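Local coordinates for transcriptional regulator, LYSR family (Neisseria meningitidis, PDB 4AB5), which probably regulates transcription of methionine-biosynthesis genes as a MetR-like LysR-family factor, of which this chain is the regulatory domain that would be expected to sense an effector, at residues P163-K167 against G168-H172; R173-A177 against D178-S182; I12-C16 against H17-D21. All coordinates share one frame; numbering follows the deposited sequence.

Interaction 1 (P163-K167 against G168-H172); sequences PYLEK and GYVVH
Leu165 and His172 meet at about a right angle where the chain turns from the end of helix 158-166 into a strand, Leu165 CD1 lying 3.6 Å from His172 CD2. The other branch of the leucine, CD2, comes to 3.5 Å from Val170 O. Leu165 CB points away from 168-172, and it is the two methyl groups at the end of the side chain that reach back to make this packed part, next to the buried Val170. A water donates to both Leu165 O and Val170 O and bridges the two backbones. The turn itself is a Schellman motif with Gly168 at positive phi: Gly168 N bonds Leu165 O (3.2 Å) from above the carbonyl plane, whereas Tyr169 N meets Tyr164 O (3.3 Å) almost head-on, with a C=O...N angle of 171°. The two tyrosine rings touch edge to edge, Tyr164 CD1 to Tyr169 CD2, at 3.7 Å. Lys167 and Gly168 form the exposed side. There Lys167 lays its CB over one face of the Tyr169 ring, 3.8 Å from the centroid, in a CH-pi contact. Its chain bends at the end (chi4 84°), and NZ makes a weak hydrogen bond to Pro163 O. Tyr164 rests on Ile141 and Ile144 of helix 140-148 and Val170 on Val147, while Val171 pairs through its backbone with Cys86 of strand 72-86.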
loop_
_atom_site.group_PDB
_atom_site.type_symbol
_atom_site.label_atom_id
_atom_site.label_comp_id
_atom_site.label_asym_id
_atom_site.label_seq_id
_atom_site.Cartn_x
_atom_site.Cartn_y
_atom_site.Cartn_z
ATOM N N PRO B 163 -13.147 -5.788 -6.953
ATOM C CA PRO B 163 -13.203 -4.580 -7.816
ATOM C C PRO B 163 -12.436 -4.684 -9.141
ATOM O O PRO B 163 -12.811 -4.038 -10.116
ATOM C CB PRO B 163 -12.584 -3.480 -6.942
ATOM C CG PRO B 163 -12.667 -3.981 -5.558
ATOM C CD PRO B 163 -12.556 -5.469 -5.634
ATOM N N TYR B 164 -11.374 -5.495 -9.177
ATOM C CA TYR B 164 -10.522 -5.677 -10.355
ATOM C C TYR B 164 -11.076 -6.624 -11.423
ATOM O O TYR B 164 -10.658 -6.547 -12.580
ATOM C CB TYR B 164 -9.088 -6.028 -9.929
ATOM C CG TYR B 164 -8.550 -5.053 -8.903
ATOM C CD1 TYR B 164 -8.136 -3.776 -9.277
ATOM C CD2 TYR B 164 -8.501 -5.384 -7.556
ATOM C CE1 TYR B 164 -7.638 -2.876 -8.340
ATOM C CE2 TYR B 164 -8.009 -4.491 -6.609
ATOM C CZ TYR B 164 -7.581 -3.236 -7.007
ATOM O OH TYR B 164 -7.108 -2.340 -6.084
ATOM N N LEU B 165 -12.031 -7.490 -11.044
ATOM C CA LEU B 165 -12.696 -8.418 -11.957
ATOM C C LEU B 165 -13.644 -7.617 -12.835
ATOM O O LEU B 165 -13.795 -7.915 -14.020
ATOM C CB LEU B 165 -13.484 -9.494 -11.190
ATOM C CG LEU B 165 -12.702 -10.374 -10.218
ATOM C CD1 LEU B 165 -13.628 -11.031 -9.232
ATOM C CD2 LEU B 165 -11.882 -11.417 -10.947
ATOM N N GLU B 166 -14.252 -6.571 -12.244
ATOM C CA GLU B 166 -15.189 -5.640 -12.884
ATOM C C GLU B 166 -14.483 -4.827 -13.980
ATOM O O GLU B 166 -15.081 -4.557 -15.023
ATOM C CB GLU B 166 -15.804 -4.695 -11.833
ATOM C CG GLU B 166 -16.447 -5.408 -10.644
ATOM C CD GLU B 166 -17.070 -4.541 -9.562
ATOM O OE1 GLU B 166 -16.593 -3.402 -9.345
ATOM O OE2 GLU B 166 -18.013 -5.028 -8.898
ATOM N N LYS B 167 -13.199 -4.475 -13.750
ATOM C CA LYS B 167 -12.357 -3.705 -14.668
ATOM C C LYS B 167 -11.722 -4.576 -15.775
ATOM O O LYS B 167 -11.099 -4.042 -16.695
ATOM C CB LYS B 167 -11.293 -2.905 -13.887
ATOM C CG LYS B 167 -11.871 -2.088 -12.727
ATOM C CD LYS B 167 -10.924 -1.018 -12.218
ATOM C CE LYS B 167 -11.389 -0.429 -10.907
ATOM N NZ LYS B 167 -10.975 -1.254 -9.741
ATOM N N GLY B 168 -11.893 -5.893 -15.673
ATOM C CA GLY B 168 -11.388 -6.865 -16.638
ATOM C C GLY B 168 -9.899 -7.165 -16.578
ATOM O O GLY B 168 -9.372 -7.850 -17.464
ATOM N N TYR B 169 -9.210 -6.678 -15.528
ATOM C CA TYR B 169 -7.769 -6.878 -15.352
ATOM C C TYR B 169 -7.402 -8.356 -15.185
ATOM O O TYR B 169 -6.467 -8.841 -15.817
ATOM C CB TYR B 169 -7.238 -6.082 -14.129
ATOM C CG TYR B 169 -7.437 -4.581 -14.157
ATOM C CD1 TYR B 169 -7.418 -3.876 -15.358
ATOM C CD2 TYR B 169 -7.547 -3.852 -12.979
ATOM C CE1 TYR B 169 -7.568 -2.494 -15.388
ATOM C CE2 TYR B 169 -7.683 -2.467 -12.995
ATOM C CZ TYR B 169 -7.687 -1.790 -14.202
ATOM O OH TYR B 169 -7.830 -0.422 -14.236
ATOM N N VAL B 170 -8.118 -9.054 -14.300
ATOM C CA VAL B 170 -7.843 -10.444 -13.953
ATOM C C VAL B 170 -9.123 -11.286 -13.940
ATOM O O VAL B 170 -10.235 -10.752 -14.009
ATOM C CB VAL B 170 -7.103 -10.535 -12.571
ATOM C CG1 VAL B 170 -5.709 -9.915 -12.624
ATOM C CG2 VAL B 170 -7.930 -9.922 -11.431
ATOM N N VAL B 171 -8.945 -12.608 -13.836
ATOM C CA VAL B 171 -10.012 -13.593 -13.665
ATOM C C VAL B 171 -9.647 -14.333 -12.390
ATOM O O VAL B 171 -8.464 -14.365 -12.029
ATOM C CB VAL B 171 -10.247 -14.537 -14.881
ATOM C CG1 VAL B 171 -10.728 -13.763 -16.105
ATOM C CG2 VAL B 171 -9.016 -15.369 -15.217
ATOM N N HIS B 172 -10.635 -14.864 -11.673
ATOM C CA HIS B 172 -10.335 -15.581 -10.439
ATOM C C HIS B 172 -10.680 -17.042 -10.555
ATOM O O HIS B 172 -11.639 -17.399 -11.254
ATOM C CB HIS B 172 -10.942 -14.906 -9.193
ATOM C CG HIS B 172 -12.407 -15.133 -9.012
ATOM N ND1 HIS B 172 -12.887 -15.984 -8.025
ATOM C CD2 HIS B 172 -13.457 -14.599 -9.680
ATOM C CE1 HIS B 172 -14.205 -15.947 -8.136
ATOM N NE2 HIS B 172 -14.595 -15.116 -9.110
HETATM O O HOH W 1 -12.572 -10.286 -15.098
#

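Interaction 2 (R173-A177 against D178-S182); sequences RQITA and DGLQS
Ile175 packs against Leu180 across a short loop that interrupts strand 171-189. From the base outward, Ile175 CB sits 4.1 Å from Leu180 CB; the CG2 branch makes the nearest side-chain approach, 3.8 Å to Leu180 CD2; CG1 serves as the link, carrying CD1 to 4.1 Å from that same Leu180 methyl. The branching at CB explains this: CG2 stands anti to the backbone N while CG1 stands beside it (chi1 -67°), leaving both arms able to meet the leucine. Leu180 points its CB toward Ile175, and both side chains are buried. The loop between them is a type I beta turn over 176-179, closed by Gly179 N donating to Thr176 O at 3.0 Å from well above the carbonyl plane. Thr176 CG2 lies over the turn, 3.4 Å from Asp178 N. Gly179, at positive phi, also brings its CA to 3.1 Å from Ile175 O in a CA-H...O contact. On the exposed side, the extended Gln174 passes Gly179, its CG 4.2 Å from Gly179 CA. The strand resumes beside the neighbour it left: through the backbone, Arg173 bonds Gly84 and Leu180 bonds Met82, both of strand 72-86. The backbone of Trp98 in strand 97-98 likewise bonds those of Gln174 and Thr176, and Ile175 and Leu180 both press on Leu120 of helix 119-125.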
loop_
_atom_site.group_PDB
_atom_site.type_symbol
_atom_site.label_atom_id
_atom_site.label_comp_id
_atom_site.label_asym_id
_atom_site.label_seq_id
_atom_site.Cartn_x
_atom_site.Cartn_y
_atom_site.Cartn_z
ATOM N N ARG B 173 -9.858 -17.894 -9.918
ATOM C CA ARG B 173 -10.027 -19.346 -9.942
ATOM C C ARG B 173 -9.833 -19.950 -8.565
ATOM O O ARG B 173 -9.080 -19.417 -7.745
ATOM C CB ARG B 173 -9.069 -20.016 -10.954
ATOM C CG ARG B 173 -9.222 -19.566 -12.410
ATOM C CD ARG B 173 -10.545 -20.000 -12.996
ATOM N NE ARG B 173 -10.668 -19.681 -14.414
ATOM C CZ ARG B 173 -11.309 -18.622 -14.893
ATOM N NH1 ARG B 173 -11.857 -17.740 -14.066
ATOM N NH2 ARG B 173 -11.404 -18.432 -16.201
ATOM N N GLN B 174 -10.498 -21.090 -8.331
ATOM C CA GLN B 174 -10.425 -21.825 -7.080
ATOM C C GLN B 174 -9.055 -22.485 -6.920
ATOM O O GLN B 174 -8.579 -23.143 -7.843
ATOM C CB GLN B 174 -11.551 -22.858 -7.022
ATOM C CG GLN B 174 -11.600 -23.628 -5.721
ATOM C CD GLN B 174 -12.871 -24.401 -5.588
ATOM O OE1 GLN B 174 -13.124 -25.379 -6.288
ATOM N NE2 GLN B 174 -13.684 -23.981 -4.653
ATOM N N ILE B 175 -8.423 -22.294 -5.755
ATOM C CA ILE B 175 -7.132 -22.904 -5.441
ATOM C C ILE B 175 -7.445 -24.205 -4.712
ATOM O O ILE B 175 -7.890 -24.154 -3.562
ATOM C CB ILE B 175 -6.222 -21.975 -4.582
ATOM C CG1 ILE B 175 -5.787 -20.733 -5.368
ATOM C CG2 ILE B 175 -4.999 -22.749 -4.030
ATOM C CD1 ILE B 175 -5.219 -19.618 -4.502
ATOM N N THR B 176 -7.225 -25.369 -5.379
ATOM C CA THR B 176 -7.445 -26.704 -4.796
ATOM C C THR B 176 -8.929 -27.134 -4.815
ATOM O O THR B 176 -9.820 -26.277 -4.789
ATOM C CB THR B 176 -6.652 -26.825 -3.455
ATOM O OG1 THR B 176 -5.381 -27.414 -3.704
ATOM C CG2 THR B 176 -7.408 -27.516 -2.326
ATOM N N ALA B 177 -9.185 -28.452 -4.916
ATOM C CA ALA B 177 -10.536 -29.026 -4.929
ATOM C C ALA B 177 -11.334 -28.656 -3.656
ATOM O O ALA B 177 -12.541 -28.398 -3.734
ATOM C CB ALA B 177 -10.458 -30.535 -5.087
ATOM N N ASP B 178 -10.636 -28.596 -2.500
ATOM C CA ASP B 178 -11.179 -28.220 -1.193
ATOM C C ASP B 178 -11.245 -26.694 -1.009
ATOM O O ASP B 178 -11.923 -26.213 -0.102
ATOM C CB ASP B 178 -10.315 -28.834 -0.076
ATOM C CG ASP B 178 -10.270 -30.356 -0.034
ATOM O OD1 ASP B 178 -11.074 -31.000 -0.753
ATOM O OD2 ASP B 178 -9.448 -30.904 0.736
ATOM N N GLY B 179 -10.533 -25.956 -1.861
ATOM C CA GLY B 179 -10.434 -24.505 -1.790
ATOM C C GLY B 179 -9.380 -24.071 -0.784
ATOM O O GLY B 179 -8.790 -24.913 -0.096
ATOM N N LEU B 180 -9.123 -22.752 -0.695
ATOM C CA LEU B 180 -8.147 -22.204 0.249
ATOM C C LEU B 180 -8.801 -21.122 1.102
ATOM O O LEU B 180 -9.175 -20.067 0.595
ATOM C CB LEU B 180 -6.931 -21.666 -0.510
ATOM C CG LEU B 180 -5.640 -21.346 0.232
ATOM C CD1 LEU B 180 -5.245 -22.346 1.296
ATOM C CD2 LEU B 180 -4.615 -20.987 -0.726
ATOM N N GLN B 181 -8.962 -21.397 2.386
ATOM C CA GLN B 181 -9.609 -20.486 3.308
ATOM C C GLN B 181 -8.634 -19.891 4.314
ATOM O O GLN B 181 -7.821 -20.614 4.877
ATOM C CB GLN B 181 -10.766 -21.210 4.030
ATOM C CG GLN B 181 -11.730 -20.272 4.761
ATOM C CD GLN B 181 -12.652 -20.971 5.736
ATOM O OE1 GLN B 181 -12.228 -21.731 6.614
ATOM N NE2 GLN B 181 -13.933 -20.661 5.649
ATOM N N SER B 182 -8.730 -18.575 4.548
ATOM C CA SER B 182 -7.962 -17.868 5.574
ATOM C C SER B 182 -8.883 -17.640 6.756
ATOM O O SER B 182 -10.064 -17.360 6.563
ATOM C CB SER B 182 -7.455 -16.527 5.061
ATOM O OG SER B 182 -6.334 -16.714 4.215
#

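Interaction 3 (I12-C16 against H17-D21); sequences IAVEC and HTCFD
Cys16 and Cys19 are joined by a disulfide (SG to SG 2.0 Å) that ties the loop after strand 8-13 to the residues leading into helix 20-33. The bridge is turned by 97° about its sulfur-sulfur bond, close to a right angle, so the two CB-SG arms stand across one another rather than alongside. Cys19 CB points toward the loop, and its SG lies beside the backbone N (chi1 -65°). Val14 fills the inner side with its two methyls split between partners: CG2 lies 3.9 Å from Cys19 CB, and CG1 lies 3.8 Å from Phe20 CZ, approaching the ring obliquely. Phe20 turns its edge to the backbone, with CD1 3.3 Å from Cys16 O near the ring plane. His17 CB touches Cys16, but the side chain is directed away from 12-16 and its ring stacks on Tyr111. Phe20 also packs on Ile141 of the second subunit. The two cysteines form a CXXC pair that is oxidised in this crystal, a covalent link across two intervening residues that restrains the loop, although its presence here does not establish that it forms in the cell.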
loop_
_atom_site.group_PDB
_atom_site.type_symbol
_atom_site.label_atom_id
_atom_site.label_comp_id
_atom_site.label_asym_id
_atom_site.label_seq_id
_atom_site.Cartn_x
_atom_site.Cartn_y
_atom_site.Cartn_z
ATOM N N ILE B 12 -1.802 -1.791 17.937
ATOM C CA ILE B 12 -2.198 -2.887 17.051
ATOM C C ILE B 12 -0.995 -3.485 16.324
ATOM O O ILE B 12 -0.341 -2.793 15.554
ATOM C CB ILE B 12 -3.360 -2.495 16.084
ATOM C CG1 ILE B 12 -4.608 -1.992 16.860
ATOM C CG2 ILE B 12 -3.743 -3.675 15.202
ATOM C CD1 ILE B 12 -5.241 -0.792 16.297
ATOM N N ALA B 13 -0.714 -4.774 16.577
ATOM C CA ALA B 13 0.360 -5.515 15.928
ATOM C C ALA B 13 -0.245 -6.293 14.753
ATOM O O ALA B 13 -1.179 -7.086 14.936
ATOM C CB ALA B 13 1.030 -6.453 16.915
ATOM N N VAL B 14 0.247 -5.996 13.533
ATOM C CA VAL B 14 -0.244 -6.587 12.289
ATOM C C VAL B 14 0.881 -6.696 11.262
ATOM O O VAL B 14 1.558 -5.708 10.980
ATOM C CB VAL B 14 -1.519 -5.854 11.752
ATOM C CG1 VAL B 14 -1.301 -4.348 11.608
ATOM C CG2 VAL B 14 -2.051 -6.472 10.453
ATOM N N GLU B 15 1.085 -7.904 10.723
ATOM C CA GLU B 15 2.098 -8.145 9.700
ATOM C C GLU B 15 1.462 -8.499 8.343
ATOM O O GLU B 15 2.184 -8.662 7.358
ATOM C CB GLU B 15 3.091 -9.234 10.152
ATOM C CG GLU B 15 4.017 -8.837 11.295
ATOM C CD GLU B 15 4.834 -7.565 11.142
ATOM O OE1 GLU B 15 5.426 -7.346 10.060
ATOM O OE2 GLU B 15 4.901 -6.796 12.129
ATOM N N CYS B 16 0.116 -8.579 8.295
ATOM C CA CYS B 16 -0.685 -8.943 7.126
ATOM C C CYS B 16 -1.065 -7.691 6.320
ATOM O O CYS B 16 -1.650 -6.756 6.873
ATOM C CB CYS B 16 -1.903 -9.760 7.570
ATOM S SG CYS B 16 -3.411 -9.547 6.570
ATOM N N HIS B 17 -0.706 -7.675 5.020
ATOM C CA HIS B 17 -0.916 -6.555 4.091
ATOM C C HIS B 17 -2.382 -6.242 3.761
ATOM O O HIS B 17 -2.779 -5.080 3.868
ATOM C CB HIS B 17 -0.104 -6.781 2.811
ATOM C CG HIS B 17 1.383 -6.678 2.984
ATOM N ND1 HIS B 17 2.115 -5.691 2.345
ATOM C CD2 HIS B 17 2.236 -7.476 3.670
ATOM C CE1 HIS B 17 3.377 -5.903 2.677
ATOM N NE2 HIS B 17 3.502 -6.967 3.470
ATOM N N THR B 18 -3.176 -7.258 3.337
ATOM C CA THR B 18 -4.597 -7.086 2.980
ATOM C C THR B 18 -5.441 -6.581 4.150
ATOM O O THR B 18 -6.403 -5.846 3.931
ATOM C CB THR B 18 -5.204 -8.346 2.323
ATOM O OG1 THR B 18 -5.113 -9.466 3.206
ATOM C CG2 THR B 18 -4.585 -8.670 0.982
ATOM N N CYS B 19 -5.053 -6.963 5.389
ATOM C CA CYS B 19 -5.668 -6.585 6.671
ATOM C C CYS B 19 -5.912 -5.080 6.795
ATOM O O CYS B 19 -6.987 -4.674 7.234
ATOM C CB CYS B 19 -4.838 -7.110 7.840
ATOM S SG CYS B 19 -4.781 -8.920 7.958
ATOM N N PHE B 20 -4.930 -4.264 6.358
ATOM C CA PHE B 20 -4.953 -2.798 6.378
ATOM C C PHE B 20 -6.170 -2.186 5.677
ATOM O O PHE B 20 -6.655 -1.131 6.108
ATOM C CB PHE B 20 -3.640 -2.239 5.809
ATOM C CG PHE B 20 -2.469 -2.292 6.761
ATOM C CD1 PHE B 20 -1.751 -3.473 6.945
ATOM C CD2 PHE B 20 -2.073 -1.160 7.467
ATOM C CE1 PHE B 20 -0.664 -3.521 7.832
ATOM C CE2 PHE B 20 -1.002 -1.211 8.367
ATOM C CZ PHE B 20 -0.297 -2.389 8.537
ATOM N N ASP B 21 -6.696 -2.858 4.637
ATOM C CA ASP B 21 -7.879 -2.388 3.918
ATOM C C ASP B 21 -9.109 -2.223 4.800
ATOM O O ASP B 21 -9.856 -1.261 4.621
ATOM C CB ASP B 21 -8.177 -3.278 2.700
ATOM C CG ASP B 21 -7.246 -3.055 1.519
ATOM O OD1 ASP B 21 -6.391 -2.135 1.594
ATOM O OD2 ASP B 21 -7.378 -3.792 0.512
#

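In the fold
From the N terminus, interaction 3 comes first, closing the loop by which strand 8-13 enters helix 20-33 in a beta-alpha-beta unit. Interactions 1 and 2 follow much later and adjoin in sequence: 163-172 turns helix 158-166 into strand 171-189, and 173-182 closes a short loop within that strand. The three run in series, with none nested or crossed. The centres of interactions 1 and 2 are about 18 Å apart, and that of interaction 3 lies about 23 and 22 Å from them. All three reach the same mixed sheet, where strand 171-189 pairs with strand 60-63, itself the partner of strand 8-13.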